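Particle-associated glycoside hydrolase (Acinetobacter phage Fri1, PDB 6C72) probably depolymerises the capsular polysaccharide of Acinetobacter baumannii as a trimeric tailspike, clearing the capsule during phage entry. Local coordinates at residues Gly149-Phe154 / Ala231-Thr236; Gln188-Pro193 / Ala199-Leu204; Glu242-Arg247 / His257-Cys262; Gly248-Ser253 / Leu274-Asp279. One frame throughout, in Å; residues are numbered along the deposited sequence.

The four contacts sit along the parallel beta-helix, in neighbouring coils. Contact 2 and contact 3 pack its interior, their centres about 9 Å apart, while contact 1 and contact 4 lie toward its outside, their centres about 27 Å apart. Contact 1 touches both inner partners: Gly149 and Lys232 meet Ser202 and Asn203 of contact 2, and the backbone of Ala231 pairs with Tyr258 and Glu260 of contact 3 on the adjacent coil, probably by hydrogen bonds. Ile246 of contact 3 in turn adjoins Val275 and Tyr276 of contact 4, whose centre is about 14 Å from that of contact 3. Contacts 1, 3 and 4 each supply a ligand to a different zinc ion: Asp152, Glu260 and His278.

Contact 1. Residues Gly149-Phe154 / Ala231-Thr236; sequences GTFDSF and AKWVDT. With ZN (zinc ion), chain O.
Phe151 points the edge of its ring at Trp233, with CZ 3.8 Å from Trp233 CB and the CB lying near the phenyl plane. The two side chains cross at about a right angle. The phenyl and the five-membered ring of Trp233 have planes 81° apart and centroids 6.0 Å apart, which makes an offset edge-to-face pair. In Phe151, CG beside the backbone N and opposite the carbonyl carbon (chi1 -69°) places the ring so that CZ leads toward Trp233 CB. Trp233 stands where the chain turns a corner between strands on different faces of the beta-helix. Its indole also meets Tyr175 edge-to-face, and Gly198 of the second subunit packs on it. Asp152, next along, has a different job. Its OD1 binds zinc at 2.3 Å and OD2 lies 2.6 Å from the same metal; Glu100 belongs to this site too. OD1 also receives the Ser153 N-H at 2.8 Å, from the anti side but tilted 34° out of the carboxylate plane, tying Asp152 to the following peptide. The contact itself is thus apolar, resting on ring edge and methylene, and the carboxylate charge is probably balanced by zinc on a separate side of the loop.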
loop_
_atom_site.group_PDB
_atom_site.type_symbol
_atom_site.label_atom_id
_atom_site.label_comp_id
_atom_site.label_asym_id
_atom_site.label_seq_id
_atom_site.Cartn_x
_atom_site.Cartn_y
_atom_site.Cartn_z
ATOM N N GLY A 149 -13.694 -22.849 -16.793
ATOM C CA GLY A 149 -14.057 -24.227 -16.550
ATOM C C GLY A 149 -15.232 -24.360 -15.596
ATOM O O GLY A 149 -15.890 -23.388 -15.220
ATOM N N THR A 150 -15.476 -25.605 -15.189
ATOM C CA THR A 150 -16.592 -25.982 -14.331
ATOM C C THR A 150 -16.036 -26.696 -13.109
ATOM O O THR A 150 -15.368 -27.724 -13.241
ATOM C CB THR A 150 -17.575 -26.898 -15.076
ATOM O OG1 THR A 150 -18.075 -26.243 -16.254
ATOM C CG2 THR A 150 -18.749 -27.311 -14.177
ATOM N N PHE A 151 -16.313 -26.160 -11.923
ATOM C CA PHE A 151 -15.942 -26.865 -10.702
ATOM C C PHE A 151 -16.657 -28.218 -10.638
ATOM O O PHE A 151 -17.800 -28.368 -11.087
ATOM C CB PHE A 151 -16.289 -26.032 -9.458
ATOM C CG PHE A 151 -15.437 -24.788 -9.288
ATOM C CD1 PHE A 151 -14.099 -24.885 -8.959
ATOM C CD2 PHE A 151 -15.988 -23.523 -9.455
ATOM C CE1 PHE A 151 -13.323 -23.745 -8.810
ATOM C CE2 PHE A 151 -15.223 -22.382 -9.322
ATOM C CZ PHE A 151 -13.888 -22.487 -8.992
ATOM N N ASP A 152 -15.968 -29.212 -10.082
ATOM C CA ASP A 152 -16.639 -30.462 -9.805
ATOM C C ASP A 152 -17.643 -30.244 -8.676
ATOM O O ASP A 152 -17.658 -29.205 -8.011
ATOM C CB ASP A 152 -15.625 -31.564 -9.479
ATOM C CG ASP A 152 -16.131 -32.960 -9.884
ATOM O OD1 ASP A 152 -17.324 -33.090 -10.242
ATOM O OD2 ASP A 152 -15.336 -33.925 -9.882
ATOM N N SER A 153 -18.513 -31.228 -8.487
ATOM C CA SER A 153 -19.570 -31.086 -7.498
ATOM C C SER A 153 -18.991 -30.942 -6.092
ATOM O O SER A 153 -17.967 -31.538 -5.756
ATOM C CB SER A 153 -20.496 -32.290 -7.570
ATOM O OG SER A 153 -19.784 -33.452 -7.203
ATOM N N PHE A 154 -19.625 -30.095 -5.290
ATOM C CA PHE A 154 -19.259 -29.907 -3.893
ATOM C C PHE A 154 -20.428 -30.339 -3.020
ATOM O O PHE A 154 -21.527 -29.787 -3.132
ATOM C CB PHE A 154 -18.882 -28.454 -3.606
ATOM C CG PHE A 154 -18.488 -28.210 -2.186
ATOM C CD1 PHE A 154 -17.194 -28.472 -1.759
ATOM C CD2 PHE A 154 -19.406 -27.711 -1.275
ATOM C CE1 PHE A 154 -16.818 -28.258 -0.444
ATOM C CE2 PHE A 154 -19.046 -27.486 0.038
ATOM C CZ PHE A 154 -17.747 -27.766 0.461
ATOM N N ALA A 231 -6.563 -14.144 -14.014
ATOM C CA ALA A 231 -6.829 -15.541 -13.689
ATOM C C ALA A 231 -7.312 -15.660 -12.252
ATOM O O ALA A 231 -6.754 -15.025 -11.345
ATOM C CB ALA A 231 -5.591 -16.424 -13.893
ATOM N N LYS A 232 -8.361 -16.465 -12.057
ATOM C CA LYS A 232 -8.936 -16.721 -10.740
ATOM C C LYS A 232 -9.286 -18.196 -10.603
ATOM O O LYS A 232 -9.847 -18.794 -11.527
ATOM C CB LYS A 232 -10.189 -15.875 -10.505
ATOM C CG LYS A 232 -9.890 -14.407 -10.408
ATOM C CD LYS A 232 -11.145 -13.561 -10.456
ATOM C CE LYS A 232 -10.799 -12.073 -10.315
ATOM N NZ LYS A 232 -11.915 -11.308 -9.667
ATOM N N TRP A 233 -8.959 -18.775 -9.444
ATOM C CA TRP A 233 -9.257 -20.181 -9.147
ATOM C C TRP A 233 -8.723 -21.100 -10.253
ATOM O O TRP A 233 -9.456 -21.885 -10.860
ATOM C CB TRP A 233 -10.752 -20.386 -8.931
ATOM C CG TRP A 233 -11.276 -19.608 -7.791
ATOM C CD1 TRP A 233 -12.030 -18.469 -7.854
ATOM C CD2 TRP A 233 -11.114 -19.904 -6.397
ATOM N NE1 TRP A 233 -12.342 -18.032 -6.587
ATOM C CE2 TRP A 233 -11.792 -18.893 -5.674
ATOM C CE3 TRP A 233 -10.455 -20.916 -5.691
ATOM C CZ2 TRP A 233 -11.831 -18.868 -4.279
ATOM C CZ3 TRP A 233 -10.493 -20.891 -4.305
ATOM C CH2 TRP A 233 -11.181 -19.874 -3.614
ATOM N N VAL A 234 -7.429 -20.966 -10.535
ATOM C CA VAL A 234 -6.737 -21.801 -11.507
ATOM C C VAL A 234 -5.558 -22.472 -10.820
ATOM O O VAL A 234 -4.751 -21.803 -10.167
ATOM C CB VAL A 234 -6.263 -20.986 -12.726
ATOM C CG1 VAL A 234 -5.229 -21.776 -13.502
ATOM C CG2 VAL A 234 -7.447 -20.660 -13.616
ATOM N N ASP A 235 -5.455 -23.784 -10.981
ATOM C CA ASP A 235 -4.288 -24.544 -10.566
ATOM C C ASP A 235 -3.518 -24.970 -11.807
ATOM O O ASP A 235 -4.093 -25.112 -12.891
ATOM C CB ASP A 235 -4.690 -25.775 -9.743
ATOM C CG ASP A 235 -5.367 -25.413 -8.416
ATOM O OD1 ASP A 235 -5.524 -24.209 -8.108
ATOM O OD2 ASP A 235 -5.731 -26.342 -7.666
ATOM N N THR A 236 -2.204 -25.111 -11.665
ATOM C CA THR A 236 -1.364 -25.652 -12.725
ATOM C C THR A 236 -0.443 -26.707 -12.132
ATOM O O THR A 236 0.128 -26.507 -11.058
ATOM C CB THR A 236 -0.530 -24.557 -13.437
ATOM O OG1 THR A 236 0.313 -23.895 -12.486
ATOM C CG2 THR A 236 -1.427 -23.530 -14.118
HETATM ZN ZN ZN O . -17.386 -35.418 -10.477
#

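Contact 2. Residues Gln188-Pro193 / Ala199-Leu204; sequences QVYLVP and AGVSNL
Tyr190 lies alongside Val201 in the interior of a parallel beta-helix, where strand 188-192 and strand 200-202 belong to different faces of the coil and send side chains inward to meet. The close-fitting part is here: Tyr190 CE2 is 3.7 Å from Val201 CB, and CD2 of the same ring is 4.0 Å from that CB. The two side chains run past one another in opposite directions, so the valine's branch point, more than a methyl tip, meets the ring obliquely. Tyr190 reaches across because its CG is anti to the backbone N (chi1 -161°). Trp181, on strand 179-182, touches both residues and extends the apolar filling. Toward Ala199 the fit slackens: Val192 CG1 stands 4.5 Å from Ala199 CB, and Tyr190 OH comes no nearer than 4.3 Å to that methyl. At the ends of the segments the surroundings change, with Gln188 hydrogen-bonded through its amide to Glu160 and Asn164 of the third subunit, and Asn203 partly exposed where it packs on Lys88 of the second subunit. Beyond the valine, the phenol reaches the backbone of the facing strand, where Tyr190 OH lies 3.0 Å from Gly200 O, near the plane of the ring.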
loop_
_atom_site.group_PDB
_atom_site.type_symbol
_atom_site.label_atom_id
_atom_site.label_comp_id
_atom_site.label_asym_id
_atom_site.label_seq_id
_atom_site.Cartn_x
_atom_site.Cartn_y
_atom_site.Cartn_z
ATOM N N GLN A 188 2.429 -24.940 -25.326
ATOM C CA GLN A 188 1.715 -24.357 -24.197
ATOM C C GLN A 188 0.242 -24.717 -24.294
ATOM O O GLN A 188 -0.242 -25.134 -25.349
ATOM C CB GLN A 188 1.893 -22.832 -24.123
ATOM C CG GLN A 188 1.161 -22.037 -25.189
ATOM C CD GLN A 188 1.833 -22.148 -26.550
ATOM O OE1 GLN A 188 3.055 -22.027 -26.659
ATOM N NE2 GLN A 188 1.034 -22.348 -27.599
ATOM N N VAL A 189 -0.472 -24.563 -23.175
ATOM C CA VAL A 189 -1.914 -24.784 -23.204
ATOM C C VAL A 189 -2.631 -23.533 -23.690
ATOM O O VAL A 189 -3.434 -23.584 -24.633
ATOM C CB VAL A 189 -2.441 -25.205 -21.817
ATOM C CG1 VAL A 189 -3.945 -25.470 -21.883
ATOM C CG2 VAL A 189 -1.707 -26.425 -21.281
ATOM N N TYR A 190 -2.315 -22.389 -23.079
ATOM C CA TYR A 190 -3.033 -21.132 -23.278
ATOM C C TYR A 190 -2.019 -20.029 -23.592
ATOM O O TYR A 190 -1.334 -19.528 -22.695
ATOM C CB TYR A 190 -3.846 -20.791 -22.033
ATOM C CG TYR A 190 -4.962 -19.791 -22.243
ATOM C CD1 TYR A 190 -5.547 -19.612 -23.499
ATOM C CD2 TYR A 190 -5.426 -19.008 -21.173
ATOM C CE1 TYR A 190 -6.583 -18.705 -23.680
ATOM C CE2 TYR A 190 -6.455 -18.084 -21.342
ATOM C CZ TYR A 190 -7.031 -17.940 -22.593
ATOM O OH TYR A 190 -8.054 -17.034 -22.760
ATOM N N LEU A 191 -1.918 -19.644 -24.856
ATOM C CA LEU A 191 -0.999 -18.599 -25.294
ATOM C C LEU A 191 -1.732 -17.268 -25.418
ATOM O O LEU A 191 -2.762 -17.177 -26.092
ATOM C CB LEU A 191 -0.352 -18.973 -26.626
ATOM C CG LEU A 191 0.548 -17.927 -27.293
ATOM C CD1 LEU A 191 1.790 -17.638 -26.462
ATOM C CD2 LEU A 191 0.904 -18.357 -28.712
ATOM N N VAL A 192 -1.213 -16.242 -24.762
ATOM C CA VAL A 192 -1.804 -14.918 -24.901
ATOM C C VAL A 192 -0.873 -14.074 -25.763
ATOM O O VAL A 192 0.087 -13.495 -25.239
ATOM C CB VAL A 192 -2.050 -14.261 -23.542
ATOM C CG1 VAL A 192 -2.875 -13.016 -23.727
ATOM C CG2 VAL A 192 -2.722 -15.247 -22.578
ATOM N N PRO A 193 -1.125 -13.967 -27.070
ATOM C CA PRO A 193 -0.198 -13.261 -27.962
ATOM C C PRO A 193 -0.066 -11.798 -27.583
ATOM O O PRO A 193 -0.885 -11.242 -26.850
ATOM C CB PRO A 193 -0.847 -13.392 -29.349
ATOM C CG PRO A 193 -1.788 -14.496 -29.236
ATOM C CD PRO A 193 -2.282 -14.506 -27.798
ATOM N N ALA A 199 -7.896 -10.598 -21.891
ATOM C CA ALA A 199 -8.196 -12.013 -21.876
ATOM C C ALA A 199 -8.081 -12.551 -20.455
ATOM O O ALA A 199 -7.519 -11.909 -19.566
ATOM C CB ALA A 199 -7.252 -12.768 -22.803
ATOM N N GLY A 200 -8.592 -13.768 -20.257
ATOM C CA GLY A 200 -8.532 -14.380 -18.948
ATOM C C GLY A 200 -8.807 -15.869 -18.979
ATOM O O GLY A 200 -9.148 -16.452 -20.010
ATOM N N VAL A 201 -8.656 -16.478 -17.804
ATOM C CA VAL A 201 -8.951 -17.884 -17.576
ATOM C C VAL A 201 -9.369 -18.028 -16.125
ATOM O O VAL A 201 -8.882 -17.304 -15.254
ATOM C CB VAL A 201 -7.736 -18.794 -17.896
ATOM C CG1 VAL A 201 -6.545 -18.439 -17.009
ATOM C CG2 VAL A 201 -8.118 -20.284 -17.733
ATOM N N SER A 202 -10.294 -18.955 -15.865
ATOM C CA SER A 202 -10.724 -19.159 -14.487
ATOM C C SER A 202 -11.375 -20.520 -14.303
ATOM O O SER A 202 -11.800 -21.177 -15.264
ATOM C CB SER A 202 -11.682 -18.063 -14.017
ATOM O OG SER A 202 -12.935 -18.189 -14.625
ATOM N N ASN A 203 -11.422 -20.935 -13.034
ATOM C CA ASN A 203 -12.224 -22.072 -12.583
ATOM C C ASN A 203 -11.842 -23.361 -13.310
ATOM O O ASN A 203 -12.704 -24.103 -13.779
ATOM C CB ASN A 203 -13.728 -21.790 -12.741
ATOM C CG ASN A 203 -14.200 -20.608 -11.922
ATOM O OD1 ASN A 203 -13.406 -19.944 -11.272
ATOM N ND2 ASN A 203 -15.496 -20.344 -11.947
ATOM N N LEU A 204 -10.545 -23.644 -13.384
ATOM C CA LEU A 204 -10.106 -24.891 -13.997
ATOM C C LEU A 204 -8.706 -25.229 -13.512
ATOM O O LEU A 204 -8.031 -24.415 -12.882
ATOM C CB LEU A 204 -10.167 -24.813 -15.531
ATOM C CG LEU A 204 -9.484 -23.667 -16.284
ATOM C CD1 LEU A 204 -7.973 -23.845 -16.403
ATOM C CD2 LEU A 204 -10.124 -23.522 -17.669
#

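Contact 3. Residues Glu242-Arg247 / His257-Cys262; sequences EGLYIR and HYFENC. With ZN (zinc ion), chain M.
Leu244 reaches over one face of the Phe259 ring and Ile246 CD1 comes obliquely near its CZ, across the interior of the beta-helix. Their strands, 244-247 and 257-260, run nearly antiparallel at 166°, with axes 11.3 Å apart, on different faces of the coil. Phe259 CB already points inward, and chi1 of -54° sets CG beside the backbone N. Its CE2 meets both methyls of Leu244. CE1 faces Ile246 CD1, and the tip, CZ, lies 3.7 Å from Leu244 CD2 and 3.9 Å from Ile246 CD1. Leu244 CD2 is 4.0 Å from the ring centroid of Phe259, a CH-pi contact, and Phe282 stacks on the same ring. Further along, Ile246 CG2 is 3.9 Å from His257 CD2, while His257 ND1 accepts a bond from Phe229 N. Alternate residues of the same strand point the other way: Tyr258 OH donates to Glu260 OE1 at 2.8 Å from above the carboxylate plane, and Glu260 OE2 binds zinc at 2.4 Å and is also bonded to Asn256 of the second subunit. One strand therefore separates two chemistries, a mainly apolar inner face and an outer face where a carboxylate is held by phenol, metal and neighbouring chain.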
loop_
_atom_site.group_PDB
_atom_site.type_symbol
_atom_site.label_atom_id
_atom_site.label_comp_id
_atom_site.label_asym_id
_atom_site.label_seq_id
_atom_site.Cartn_x
_atom_site.Cartn_y
_atom_site.Cartn_z
ATOM N N GLU A 242 7.085 -24.172 -16.936
ATOM C CA GLU A 242 6.373 -23.417 -15.914
ATOM C C GLU A 242 4.869 -23.564 -16.093
ATOM O O GLU A 242 4.362 -23.666 -17.213
ATOM C CB GLU A 242 6.729 -21.919 -15.948
ATOM C CG GLU A 242 8.073 -21.575 -15.331
ATOM C CD GLU A 242 9.206 -21.658 -16.339
ATOM O OE1 GLU A 242 8.943 -21.499 -17.556
ATOM O OE2 GLU A 242 10.359 -21.881 -15.913
ATOM N N GLY A 243 4.154 -23.537 -14.972
ATOM C CA GLY A 243 2.711 -23.418 -15.056
ATOM C C GLY A 243 2.273 -22.073 -15.609
ATOM O O GLY A 243 1.290 -21.988 -16.349
ATOM N N LEU A 244 3.005 -21.013 -15.272
ATOM C CA LEU A 244 2.741 -19.655 -15.731
ATOM C C LEU A 244 4.057 -19.030 -16.173
ATOM O O LEU A 244 5.065 -19.143 -15.469
ATOM C CB LEU A 244 2.102 -18.817 -14.615
ATOM C CG LEU A 244 2.009 -17.299 -14.810
ATOM C CD1 LEU A 244 1.077 -16.906 -15.947
ATOM C CD2 LEU A 244 1.625 -16.600 -13.502
ATOM N N TYR A 245 4.047 -18.384 -17.337
ATOM C CA TYR A 245 5.237 -17.783 -17.926
ATOM C C TYR A 245 4.820 -16.490 -18.613
ATOM O O TYR A 245 3.959 -16.504 -19.499
ATOM C CB TYR A 245 5.891 -18.749 -18.912
ATOM C CG TYR A 245 7.172 -18.277 -19.566
ATOM C CD1 TYR A 245 8.404 -18.553 -18.998
ATOM C CD2 TYR A 245 7.148 -17.595 -20.779
ATOM C CE1 TYR A 245 9.581 -18.152 -19.595
ATOM C CE2 TYR A 245 8.322 -17.183 -21.393
ATOM C CZ TYR A 245 9.538 -17.465 -20.792
ATOM O OH TYR A 245 10.713 -17.065 -21.399
ATOM N N ILE A 246 5.400 -15.369 -18.198
ATOM C CA ILE A 246 4.981 -14.065 -18.694
ATOM C C ILE A 246 6.170 -13.390 -19.360
ATOM O O ILE A 246 7.133 -12.991 -18.686
ATOM C CB ILE A 246 4.413 -13.196 -17.576
ATOM C CG1 ILE A 246 3.345 -13.992 -16.789
ATOM C CG2 ILE A 246 3.888 -11.903 -18.167
ATOM C CD1 ILE A 246 2.572 -13.172 -15.780
ATOM N N ARG A 247 6.083 -13.200 -20.672
ATOM C CA ARG A 247 7.162 -12.538 -21.397
ATOM C C ARG A 247 6.556 -11.757 -22.553
ATOM O O ARG A 247 6.118 -12.352 -23.538
ATOM C CB ARG A 247 8.179 -13.561 -21.895
ATOM C CG ARG A 247 9.388 -12.924 -22.518
ATOM C CD ARG A 247 10.328 -13.900 -23.170
ATOM N NE ARG A 247 11.540 -13.187 -23.512
ATOM C CZ ARG A 247 12.442 -13.595 -24.396
ATOM N NH1 ARG A 247 12.262 -14.738 -25.049
ATOM N NH2 ARG A 247 13.522 -12.848 -24.632
ATOM N N HIS A 257 -1.360 -7.500 -14.950
ATOM C CA HIS A 257 -1.799 -8.879 -14.826
ATOM C C HIS A 257 -2.168 -9.181 -13.384
ATOM O O HIS A 257 -1.433 -8.835 -12.458
ATOM C CB HIS A 257 -0.721 -9.841 -15.316
ATOM C CG HIS A 257 -0.296 -9.584 -16.725
ATOM N ND1 HIS A 257 -1.200 -9.442 -17.755
ATOM C CD2 HIS A 257 0.933 -9.477 -17.284
ATOM C CE1 HIS A 257 -0.548 -9.250 -18.889
ATOM N NE2 HIS A 257 0.747 -9.269 -18.630
ATOM N N TYR A 258 -3.280 -9.874 -13.203
ATOM C CA TYR A 258 -3.833 -10.098 -11.883
ATOM C C TYR A 258 -4.165 -11.571 -11.701
ATOM O O TYR A 258 -4.819 -12.173 -12.557
ATOM C CB TYR A 258 -5.073 -9.234 -11.680
ATOM C CG TYR A 258 -5.615 -9.332 -10.292
ATOM C CD1 TYR A 258 -5.031 -8.639 -9.250
ATOM C CD2 TYR A 258 -6.704 -10.147 -10.016
ATOM C CE1 TYR A 258 -5.527 -8.738 -7.965
ATOM C CE2 TYR A 258 -7.206 -10.250 -8.748
ATOM C CZ TYR A 258 -6.607 -9.552 -7.723
ATOM O OH TYR A 258 -7.107 -9.665 -6.450
ATOM N N PHE A 259 -3.720 -12.138 -10.586
ATOM C CA PHE A 259 -3.954 -13.536 -10.247
ATOM C C PHE A 259 -4.444 -13.621 -8.810
ATOM O O PHE A 259 -3.834 -13.038 -7.907
ATOM C CB PHE A 259 -2.679 -14.375 -10.418
ATOM C CG PHE A 259 -2.058 -14.249 -11.781
ATOM C CD1 PHE A 259 -1.181 -13.200 -12.067
ATOM C CD2 PHE A 259 -2.356 -15.168 -12.775
ATOM C CE1 PHE A 259 -0.605 -13.071 -13.324
ATOM C CE2 PHE A 259 -1.782 -15.052 -14.044
ATOM C CZ PHE A 259 -0.898 -13.989 -14.322
ATOM N N GLU A 260 -5.546 -14.337 -8.605
ATOM C CA GLU A 260 -6.084 -14.525 -7.266
ATOM C C GLU A 260 -6.563 -15.957 -7.096
ATOM O O GLU A 260 -7.149 -16.526 -8.014
ATOM C CB GLU A 260 -7.236 -13.567 -6.976
ATOM C CG GLU A 260 -7.651 -13.584 -5.522
ATOM C CD GLU A 260 -8.741 -12.588 -5.232
ATOM O OE1 GLU A 260 -8.962 -11.700 -6.090
ATOM O OE2 GLU A 260 -9.379 -12.696 -4.162
ATOM N N ASN A 261 -6.311 -16.535 -5.926
ATOM C CA ASN A 261 -6.802 -17.876 -5.605
ATOM C C ASN A 261 -6.282 -18.908 -6.599
ATOM O O ASN A 261 -7.006 -19.815 -7.003
ATOM C CB ASN A 261 -8.330 -17.906 -5.546
ATOM C CG ASN A 261 -8.886 -16.994 -4.466
ATOM O OD1 ASN A 261 -8.516 -17.107 -3.300
ATOM N ND2 ASN A 261 -9.762 -16.071 -4.856
ATOM N N CYS A 262 -5.043 -18.737 -7.044
ATOM C CA CYS A 262 -4.421 -19.652 -7.990
ATOM C C CYS A 262 -3.342 -20.463 -7.289
ATOM O O CYS A 262 -2.702 -19.990 -6.354
ATOM C CB CYS A 262 -3.817 -18.897 -9.187
ATOM S SG CYS A 262 -5.054 -18.110 -10.272
HETATM ZN ZN ZN M . -10.460 -10.665 -3.544
HETATM O O HOH W 1 -10.155 -10.814 -1.410
#

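Contact 4. Residues Gly248-Ser253 / Leu274-Asp279; sequences GKDGVS and LVYCHD. With ZN (zinc ion), chain H.
Tyr276 OH donates to Asp250 OD1 at 2.7 Å, coming from the anti side, 26° out of the carboxylate plane, with carboxylate and ring planes 76° apart; Thr309 shares that oxygen. The backbone adds a second bond, Gly248 N to Tyr276 O at 2.8 Å, received in the carbonyl plane on a lone pair. Extending away from its own backbone N (chi1 -173°), the tyrosine lays its ring beside the loop, CE2 reaching 3.8 Å from Lys249 C. That loop makes a type II beta turn from Lys249 to Val252, and Lys249 NZ forms a salt bridge with Glu194. Further along the same segment as Tyr276, His278 NE2 binds zinc at 2.0 Å, and four waters also bind the metal; water 2 is hydrogen-bonded to Ser253 OG at 2.9 Å. His278 ND1 donates to Asp279 OD1, 2.7 Å away and in the imidazole plane, which fixes the ring's rotation. A carboxylate hydrogen-bonded to the far nitrogen of a zinc-binding histidine is familiar from zinc sites, set here at a corner of the beta-helix.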
loop_
_atom_site.group_PDB
_atom_site.type_symbol
_atom_site.label_atom_id
_atom_site.label_comp_id
_atom_site.label_asym_id
_atom_site.label_seq_id
_atom_site.Cartn_x
_atom_site.Cartn_y
_atom_site.Cartn_z
ATOM N N GLY A 248 6.547 -10.431 -22.443
ATOM C CA GLY A 248 6.070 -9.592 -23.523
ATOM C C GLY A 248 7.136 -9.380 -24.590
ATOM O O GLY A 248 8.185 -10.028 -24.613
ATOM N N LYS A 249 6.853 -8.432 -25.483
ATOM C CA LYS A 249 7.782 -8.075 -26.543
ATOM C C LYS A 249 8.015 -6.571 -26.549
ATOM O O LYS A 249 7.233 -5.794 -25.988
ATOM C CB LYS A 249 7.274 -8.528 -27.919
ATOM C CG LYS A 249 7.114 -10.016 -28.047
ATOM C CD LYS A 249 6.665 -10.403 -29.454
ATOM C CE LYS A 249 6.413 -11.902 -29.565
ATOM N NZ LYS A 249 6.040 -12.283 -30.946
ATOM N N ASP A 250 9.114 -6.171 -27.188
ATOM C CA ASP A 250 9.429 -4.756 -27.288
ATOM C C ASP A 250 8.299 -4.013 -27.986
ATOM O O ASP A 250 7.741 -4.483 -28.978
ATOM C CB ASP A 250 10.727 -4.545 -28.062
ATOM C CG ASP A 250 11.954 -4.999 -27.294
ATOM O OD1 ASP A 250 11.797 -5.417 -26.124
ATOM O OD2 ASP A 250 13.080 -4.902 -27.850
ATOM N N GLY A 251 7.951 -2.850 -27.452
ATOM C CA GLY A 251 6.994 -1.970 -28.085
ATOM C C GLY A 251 5.538 -2.296 -27.851
ATOM O O GLY A 251 4.678 -1.586 -28.384
ATOM N N VAL A 252 5.226 -3.343 -27.086
ATOM C CA VAL A 252 3.846 -3.738 -26.822
ATOM C C VAL A 252 3.679 -4.012 -25.331
ATOM O O VAL A 252 4.550 -4.621 -24.698
ATOM C CB VAL A 252 3.438 -4.973 -27.653
ATOM C CG1 VAL A 252 1.993 -5.352 -27.367
ATOM C CG2 VAL A 252 3.637 -4.689 -29.125
ATOM N N SER A 253 2.562 -3.562 -24.770
ATOM C CA SER A 253 2.349 -3.708 -23.338
ATOM C C SER A 253 2.206 -5.172 -22.932
ATOM O O SER A 253 1.567 -5.970 -23.621
ATOM C CB SER A 253 1.115 -2.923 -22.906
ATOM O OG SER A 253 1.424 -1.550 -22.760
ATOM N N LEU A 274 8.302 -14.858 -14.212
ATOM C CA LEU A 274 8.105 -13.541 -14.795
ATOM C C LEU A 274 9.397 -13.179 -15.504
ATOM O O LEU A 274 10.454 -13.110 -14.867
ATOM C CB LEU A 274 7.762 -12.495 -13.732
ATOM C CG LEU A 274 6.616 -12.810 -12.765
ATOM C CD1 LEU A 274 6.235 -11.560 -11.991
ATOM C CD2 LEU A 274 5.421 -13.353 -13.516
ATOM N N VAL A 275 9.312 -12.924 -16.810
ATOM C CA VAL A 275 10.484 -12.729 -17.648
ATOM C C VAL A 275 10.529 -11.334 -18.263
ATOM O O VAL A 275 11.599 -10.718 -18.333
ATOM C CB VAL A 275 10.540 -13.810 -18.745
ATOM C CG1 VAL A 275 11.722 -13.608 -19.652
ATOM C CG2 VAL A 275 10.563 -15.193 -18.103
ATOM N N TYR A 276 9.379 -10.797 -18.675
ATOM C CA TYR A 276 9.340 -9.481 -19.317
ATOM C C TYR A 276 7.913 -8.957 -19.150
ATOM O O TYR A 276 7.025 -9.339 -19.918
ATOM C CB TYR A 276 9.746 -9.588 -20.780
ATOM C CG TYR A 276 9.923 -8.295 -21.572
ATOM C CD1 TYR A 276 9.709 -7.041 -21.007
ATOM C CD2 TYR A 276 10.296 -8.353 -22.914
ATOM C CE1 TYR A 276 9.866 -5.891 -21.757
ATOM C CE2 TYR A 276 10.451 -7.217 -23.676
ATOM C CZ TYR A 276 10.238 -5.987 -23.106
ATOM O OH TYR A 276 10.411 -4.858 -23.888
ATOM N N CYS A 277 7.701 -8.111 -18.138
ATOM C CA CYS A 277 6.368 -7.633 -17.785
ATOM C C CYS A 277 6.507 -6.636 -16.646
ATOM O O CYS A 277 7.548 -6.556 -15.989
ATOM C CB CYS A 277 5.436 -8.778 -17.375
ATOM S SG CYS A 277 6.092 -9.841 -16.036
ATOM N N HIS A 278 5.441 -5.877 -16.409
ATOM C CA HIS A 278 5.413 -5.027 -15.229
ATOM C C HIS A 278 3.986 -4.925 -14.706
ATOM O O HIS A 278 3.021 -5.267 -15.396
ATOM C CB HIS A 278 6.040 -3.631 -15.485
ATOM C CG HIS A 278 5.276 -2.759 -16.438
ATOM N ND1 HIS A 278 4.357 -1.822 -16.017
ATOM C CD2 HIS A 278 5.335 -2.642 -17.786
ATOM C CE1 HIS A 278 3.861 -1.188 -17.063
ATOM N NE2 HIS A 278 4.440 -1.663 -18.148
ATOM N N ASP A 279 3.883 -4.508 -13.442
ATOM C CA ASP A 279 2.622 -4.306 -12.726
ATOM C C ASP A 279 1.793 -5.595 -12.699
ATOM O O ASP A 279 0.726 -5.709 -13.296
ATOM C CB ASP A 279 1.849 -3.127 -13.315
ATOM C CG ASP A 279 2.424 -1.782 -12.873
ATOM O OD1 ASP A 279 3.352 -1.241 -13.527
ATOM O OD2 ASP A 279 1.949 -1.274 -11.837
HETATM ZN ZN ZN H . 4.012 -1.098 -20.065
HETATM O O HOH W 2 3.935 -0.180 -22.175
HETATM O O HOH W 3 5.160 -2.445 -21.182
HETATM O O HOH W 4 5.145 0.860 -19.986
HETATM O O HOH W 5 1.802 -0.531 -19.980
#